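Long-range contacts in conserved hypothetical protein TM1506 (Thermotoga maritima, PDB 1VK9), which is of unknown function but has a cytidine deaminase-like fold, binds zinc ions and carries an ADP-ribose modification: residues 69-74 with 94-99; 86-91 with 108-113. One frame throughout, in Å; residues are numbered along the deposited sequence.

Interaction 1. Residues 69-74 with 94-99; sequences KMVGKA and KPALKL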
loop_
_atom_site.group_PDB
_atom_site.type_symbol
_atom_site.label_atom_id
_atom_site.label_comp_id
_atom_site.label_asym_id
_atom_site.label_seq_id
_atom_site.Cartn_x
_atom_site.Cartn_y
_atom_site.Cartn_z
ATOM N N LYS A 69 4.349 -3.386 -5.528
ATOM C CA LYS A 69 4.565 -3.420 -6.980
ATOM C C LYS A 69 3.532 -2.512 -7.696
ATOM O O LYS A 69 3.855 -1.778 -8.638
ATOM C CB LYS A 69 4.396 -4.867 -7.453
ATOM C CG LYS A 69 5.432 -5.428 -8.394
ATOM C CD LYS A 69 5.006 -6.864 -8.749
ATOM C CE LYS A 69 6.106 -7.666 -9.396
ATOM N NZ LYS A 69 5.941 -7.557 -10.865
HETATM N N MSE A 70 2.288 -2.562 -7.232
HETATM C CA MSE A 70 1.192 -1.944 -7.934
HETATM C C MSE A 70 0.208 -1.392 -6.911
HETATM O O MSE A 70 -0.497 -2.155 -6.249
HETATM C CB MSE A 70 0.520 -3.001 -8.822
HETATM C CG MSE A 70 -0.681 -2.506 -9.640
HETATM SE SE MSE A 70 -0.214 -1.092 -10.960
HETATM C CE MSE A 70 0.924 -2.132 -12.353
ATOM N N VAL A 71 0.167 -0.071 -6.757
ATOM C CA VAL A 71 -0.687 0.508 -5.736
ATOM C C VAL A 71 -1.891 1.213 -6.355
ATOM O O VAL A 71 -1.766 2.296 -6.959
ATOM C CB VAL A 71 0.104 1.403 -4.758
ATOM C CG1 VAL A 71 -0.819 2.091 -3.770
ATOM C CG2 VAL A 71 1.068 0.567 -3.979
ATOM N N GLY A 72 -3.052 0.575 -6.226
ATOM C CA GLY A 72 -4.301 1.172 -6.663
ATOM C C GLY A 72 -5.045 1.729 -5.466
ATOM O O GLY A 72 -4.557 1.645 -4.337
ATOM N N LYS A 73 -6.227 2.283 -5.700
ATOM C CA LYS A 73 -7.055 2.798 -4.606
ATOM C C LYS A 73 -7.358 1.745 -3.525
ATOM O O LYS A 73 -7.331 2.038 -2.314
ATOM C CB LYS A 73 -8.355 3.346 -5.156
ATOM C CG LYS A 73 -8.834 4.557 -4.467
ATOM C CD LYS A 73 -10.155 4.975 -5.058
ATOM C CE LYS A 73 -10.826 5.912 -4.131
ATOM N NZ LYS A 73 -11.546 6.921 -4.874
ATOM N N ALA A 74 -7.651 0.523 -3.968
ATOM C CA ALA A 74 -7.939 -0.543 -3.027
ATOM C C ALA A 74 -6.766 -0.742 -2.054
ATOM O O ALA A 74 -6.981 -0.613 -0.851
ATOM C CB ALA A 74 -8.291 -1.789 -3.734
ATOM N N LYS A 94 -3.389 6.906 -10.462
ATOM C CA LYS A 94 -3.798 8.263 -10.140
ATOM C C LYS A 94 -4.793 8.346 -8.971
ATOM O O LYS A 94 -4.634 9.217 -8.134
ATOM C CB LYS A 94 -4.356 8.959 -11.384
ATOM C CG LYS A 94 -4.392 10.473 -11.310
ATOM C CD LYS A 94 -4.736 11.053 -12.673
ATOM C CE LYS A 94 -6.080 11.775 -12.659
ATOM N NZ LYS A 94 -6.678 11.770 -14.013
ATOM N N PRO A 95 -5.824 7.492 -8.917
ATOM C CA PRO A 95 -6.724 7.477 -7.770
ATOM C C PRO A 95 -5.975 7.262 -6.470
ATOM O O PRO A 95 -6.242 7.985 -5.513
ATOM C CB PRO A 95 -7.643 6.299 -8.073
ATOM C CG PRO A 95 -7.703 6.245 -9.567
ATOM C CD PRO A 95 -6.280 6.536 -9.950
ATOM N N ALA A 96 -5.036 6.321 -6.447
ATOM C CA ALA A 96 -4.266 6.050 -5.242
ATOM C C ALA A 96 -3.444 7.272 -4.849
ATOM O O ALA A 96 -3.507 7.719 -3.704
ATOM C CB ALA A 96 -3.393 4.803 -5.401
ATOM N N LEU A 97 -2.728 7.848 -5.796
ATOM C CA LEU A 97 -1.902 9.011 -5.503
ATOM C C LEU A 97 -2.749 10.137 -4.903
ATOM O O LEU A 97 -2.350 10.781 -3.929
ATOM C CB LEU A 97 -1.164 9.468 -6.777
ATOM C CG LEU A 97 -0.245 10.698 -6.807
ATOM C CD1 LEU A 97 0.705 10.567 -7.978
ATOM C CD2 LEU A 97 -1.033 12.006 -6.960
ATOM N N LYS A 98 -3.923 10.365 -5.485
ATOM C CA LYS A 98 -4.801 11.463 -5.081
ATOM C C LYS A 98 -5.217 11.254 -3.636
ATOM O O LYS A 98 -5.272 12.211 -2.850
ATOM C CB LYS A 98 -6.054 11.464 -5.948
ATOM C CG LYS A 98 -6.206 12.635 -6.837
ATOM C CD LYS A 98 -5.921 12.276 -8.276
ATOM C CE LYS A 98 -7.024 12.775 -9.194
ATOM N NZ LYS A 98 -8.312 12.105 -8.833
ATOM N N LEU A 99 -5.488 9.985 -3.303
ATOM C CA LEU A 99 -5.990 9.585 -1.995
ATOM C C LEU A 99 -4.940 9.789 -0.928
ATOM O O LEU A 99 -5.221 10.370 0.125
ATOM C CB LEU A 99 -6.445 8.127 -1.996
ATOM C CG LEU A 99 -7.203 7.630 -0.762
ATOM C CD1 LEU A 99 -8.504 8.384 -0.534
ATOM C CD2 LEU A 99 -7.491 6.161 -0.968
#
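Lys73 lays the aliphatic part of its side chain across Pro95 and Leu99, meeting each at about a right angle, and this crossing, with Ala96 beside it, makes up most of the contact between 69-74 and 94-99. The lysine touches with its middle carbons: CD of Lys73 lies 4.1 Å from CB of Pro95, while CG of Lys73 is 4.1 Å from CD2 of Leu99. The lysine amino group takes no part in this packing, for NZ is hydrogen-bonded to the carbonyl oxygens of Leu132 and Met134.

Ala96, with only a methyl for a side chain, lies where the two backbones come close, and its small size is consistent with this. Its CB points at the chain where strand 70-71 gives way to helix 73-82, and sits 3.4 Å from O of Val71 and 3.5 Å from C of Gly72. The CA atoms of Lys73 and Ala96 come within 4.3 Å of each other. CG1 of Val71, anti to its own backbone N (chi1 175°), adds an apolar touch 4.1 Å from the same methyl. Gly72 is at the N-cap position of helix 73-82, and Glu128 accepts a hydrogen bond from the backbone N of Lys73 through OE1. Ala96 and Leu99 also reach further along that helix, to Ala76, Ser77 and Leu80.

The first turn of helix 94-102 is therefore held against the start of helix 73-82 by van der Waals packing, with no hydrogen bond between the two segments; CG and CD of a lysine serve as apolar surface while its amino end is satisfied elsewhere.

Interaction 2. Residues 86-91 with 108-113; sequences HIHAKV and SYDEKI. With ZN (zinc ion), chain E.
Ser108 sits between two imidazoles of the neighbouring strand, and its hydroxyl is the focus of the tight end of this contact. OG lies at the edge of the His86 ring, in its plane, 2.7 Å from NE2 of His86 in a hydrogen bond. From the other ring, ND1 of His88 donates to OG of Ser108 over 2.8 Å, nearly straight at 164°. At chi1 55°, between the backbone N and the carbonyl carbon, OG lies where both rings reach it. Ser106 OG bonds ND1 of His86. The main chains run parallel here, with Ser108 N bonded to Ile87 O, Ala89 N to Ser108 O and Asp110 N to Ala89 O.

The serine bond through ND1 leaves NE2 of His88 to the metal: zinc is 2.1 Å from NE2 of His88 and 1.9 Å from OD2 of Asp110, and a water completes the ligands seen. The imidazole and carboxylate planes stand 65° apart.

Past Ala89 the pairing becomes looser and more exposed. At the corners around Lys90 and Asp110, the bond from Glu111 N to Lys90 O is weak. Lys90 lays only CB and CG near the Asp110 carboxylate, NZ remaining 6.1 Å from OD2 of Asp110. Beyond these corners the side chains of Val91 and Ile113 cross at about a right angle, CG1 to CG1 3.7 Å.

Strands 86-93 and 107-109, with helix 94-102 between them, form a parallel beta-alpha-beta unit of the cytidine deaminase-like fold. Zinc is held by His88 on the first strand and Asp110 just after the second, its role unknown.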
loop_
_atom_site.group_PDB
_atom_site.type_symbol
_atom_site.label_atom_id
_atom_site.label_comp_id
_atom_site.label_asym_id
_atom_site.label_seq_id
_atom_site.Cartn_x
_atom_site.Cartn_y
_atom_site.Cartn_z
ATOM N N HIS A 86 6.181 5.206 5.412
ATOM C CA HIS A 86 6.308 5.534 4.010
ATOM C C HIS A 86 5.848 4.353 3.161
ATOM O O HIS A 86 6.065 3.198 3.552
ATOM C CB HIS A 86 7.758 5.878 3.722
ATOM C CG HIS A 86 8.035 6.301 2.312
ATOM N ND1 HIS A 86 8.030 7.620 1.916
ATOM C CD2 HIS A 86 8.404 5.585 1.221
ATOM C CE1 HIS A 86 8.346 7.698 0.635
ATOM N NE2 HIS A 86 8.576 6.477 0.189
ATOM N N ILE A 87 5.203 4.632 2.023
ATOM C CA ILE A 87 4.890 3.600 1.044
ATOM C C ILE A 87 5.648 3.946 -0.230
ATOM O O ILE A 87 5.543 5.071 -0.731
ATOM C CB ILE A 87 3.387 3.564 0.751
ATOM C CG1 ILE A 87 2.591 3.347 2.036
ATOM C CG2 ILE A 87 3.053 2.491 -0.277
ATOM C CD1 ILE A 87 1.157 3.805 1.949
ATOM N N HIS A 88 6.436 2.996 -0.735
ATOM C CA HIS A 88 7.078 3.138 -2.036
ATOM C C HIS A 88 6.387 2.209 -3.000
ATOM O O HIS A 88 6.393 1.009 -2.801
ATOM C CB HIS A 88 8.565 2.786 -1.999
ATOM C CG HIS A 88 9.240 2.916 -3.333
ATOM N ND1 HIS A 88 9.442 4.131 -3.951
ATOM C CD2 HIS A 88 9.732 1.982 -4.181
ATOM C CE1 HIS A 88 10.047 3.945 -5.112
ATOM N NE2 HIS A 88 10.239 2.648 -5.276
ATOM N N ALA A 89 5.795 2.783 -4.037
ATOM C CA ALA A 89 5.062 2.043 -5.049
ATOM C C ALA A 89 5.888 2.011 -6.329
ATOM O O ALA A 89 6.309 3.063 -6.825
ATOM C CB ALA A 89 3.717 2.719 -5.309
ATOM N N LYS A 90 6.130 0.824 -6.878
ATOM C CA LYS A 90 6.848 0.755 -8.147
ATOM C C LYS A 90 5.976 1.385 -9.243
ATOM O O LYS A 90 6.464 2.154 -10.066
ATOM C CB LYS A 90 7.283 -0.672 -8.476
ATOM C CG LYS A 90 7.962 -0.809 -9.828
ATOM C CD LYS A 90 8.553 -2.194 -10.013
ATOM C CE LYS A 90 8.999 -2.387 -11.447
ATOM N NZ LYS A 90 10.259 -3.154 -11.472
ATOM N N VAL A 91 4.684 1.073 -9.221
ATOM C CA VAL A 91 3.689 1.754 -10.037
ATOM C C VAL A 91 2.524 2.137 -9.127
ATOM O O VAL A 91 2.049 1.300 -8.352
ATOM C CB VAL A 91 3.095 0.838 -11.146
ATOM C CG1 VAL A 91 2.122 1.615 -12.008
ATOM C CG2 VAL A 91 4.141 0.265 -11.996
ATOM N N SER A 108 6.287 7.418 -2.261
ATOM C CA SER A 108 7.089 7.721 -3.431
ATOM C C SER A 108 6.742 6.679 -4.470
ATOM O O SER A 108 6.188 5.638 -4.110
ATOM C CB SER A 108 8.587 7.700 -3.095
ATOM O OG SER A 108 8.953 6.464 -2.516
ATOM N N TYR A 109 7.048 6.955 -5.743
ATOM C CA TYR A 109 6.683 6.041 -6.822
ATOM C C TYR A 109 7.657 6.069 -7.996
ATOM O O TYR A 109 8.386 7.032 -8.172
ATOM C CB TYR A 109 5.244 6.284 -7.302
ATOM C CG TYR A 109 4.941 7.688 -7.819
ATOM C CD1 TYR A 109 4.510 8.688 -6.926
ATOM C CD2 TYR A 109 5.060 8.015 -9.186
ATOM C CE1 TYR A 109 4.236 9.973 -7.346
ATOM C CE2 TYR A 109 4.773 9.312 -9.630
ATOM C CZ TYR A 109 4.355 10.281 -8.687
ATOM O OH TYR A 109 4.035 11.565 -9.043
ATOM N N ASP A 110 7.697 5.003 -8.787
ATOM C CA ASP A 110 8.582 4.984 -9.946
ATOM C C ASP A 110 7.821 5.413 -11.202
ATOM O O ASP A 110 8.344 6.170 -12.000
ATOM C CB ASP A 110 9.274 3.627 -10.101
ATOM C CG ASP A 110 10.096 3.257 -8.864
ATOM O OD1 ASP A 110 10.763 4.170 -8.312
ATOM O OD2 ASP A 110 10.122 2.099 -8.340
ATOM N N GLU A 111 6.579 4.954 -11.353
ATOM C CA GLU A 111 5.742 5.251 -12.512
ATOM C C GLU A 111 4.351 5.570 -11.987
ATOM O O GLU A 111 3.928 4.998 -10.984
ATOM C CB GLU A 111 5.686 4.055 -13.491
ATOM C CG GLU A 111 4.911 4.394 -14.765
ATOM C CD GLU A 111 4.700 3.249 -15.775
ATOM O OE1 GLU A 111 5.314 2.182 -15.602
ATOM O OE2 GLU A 111 3.923 3.436 -16.774
ATOM N N LYS A 112 3.648 6.485 -12.654
ATOM C CA LYS A 112 2.257 6.834 -12.312
ATOM C C LYS A 112 1.417 6.398 -13.500
ATOM O O LYS A 112 1.879 6.489 -14.617
ATOM C CB LYS A 112 2.190 8.337 -12.078
ATOM C CG LYS A 112 0.864 9.014 -11.867
ATOM C CD LYS A 112 1.120 10.520 -12.123
ATOM C CE LYS A 112 -0.156 11.351 -12.213
ATOM N NZ LYS A 112 0.069 12.730 -11.659
ATOM N N ILE A 113 0.224 5.855 -13.278
ATOM C CA ILE A 113 -0.671 5.481 -14.390
ATOM C C ILE A 113 -2.118 5.916 -14.093
ATOM O O ILE A 113 -2.464 6.055 -12.936
ATOM C CB ILE A 113 -0.571 3.970 -14.687
ATOM C CG1 ILE A 113 -0.977 3.129 -13.466
ATOM C CG2 ILE A 113 0.820 3.619 -15.164
ATOM C CD1 ILE A 113 -1.263 1.668 -13.810
HETATM ZN ZN ZN E . 11.164 1.712 -6.861
HETATM O O HOH W 1 10.523 -0.405 -6.901
#

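In the fold
Interactions 1 and 2 share no element but adjoin: helix 94-102 follows strand 86-93 in the chain, strands 70-71 and 86-93 are neighbours in one sheet, and the segments alternate along the chain. Interaction 1 is the buried one, where helix 94-102 packs by apolar contact on the junction of strand 70-71 and helix 73-82. Interaction 2, partly at the surface, relies on polar groups and backbone bonding, and zinc links buried His88 of strand 86-93 to exposed Asp110 at the corner between 107-109 and 111-113. Val71 N probably bonds to Val91 O. A second probable bond, Lys94 N to Ile113 O, ties the helix start to strand 111-113, and Leu97 packs on Tyr109.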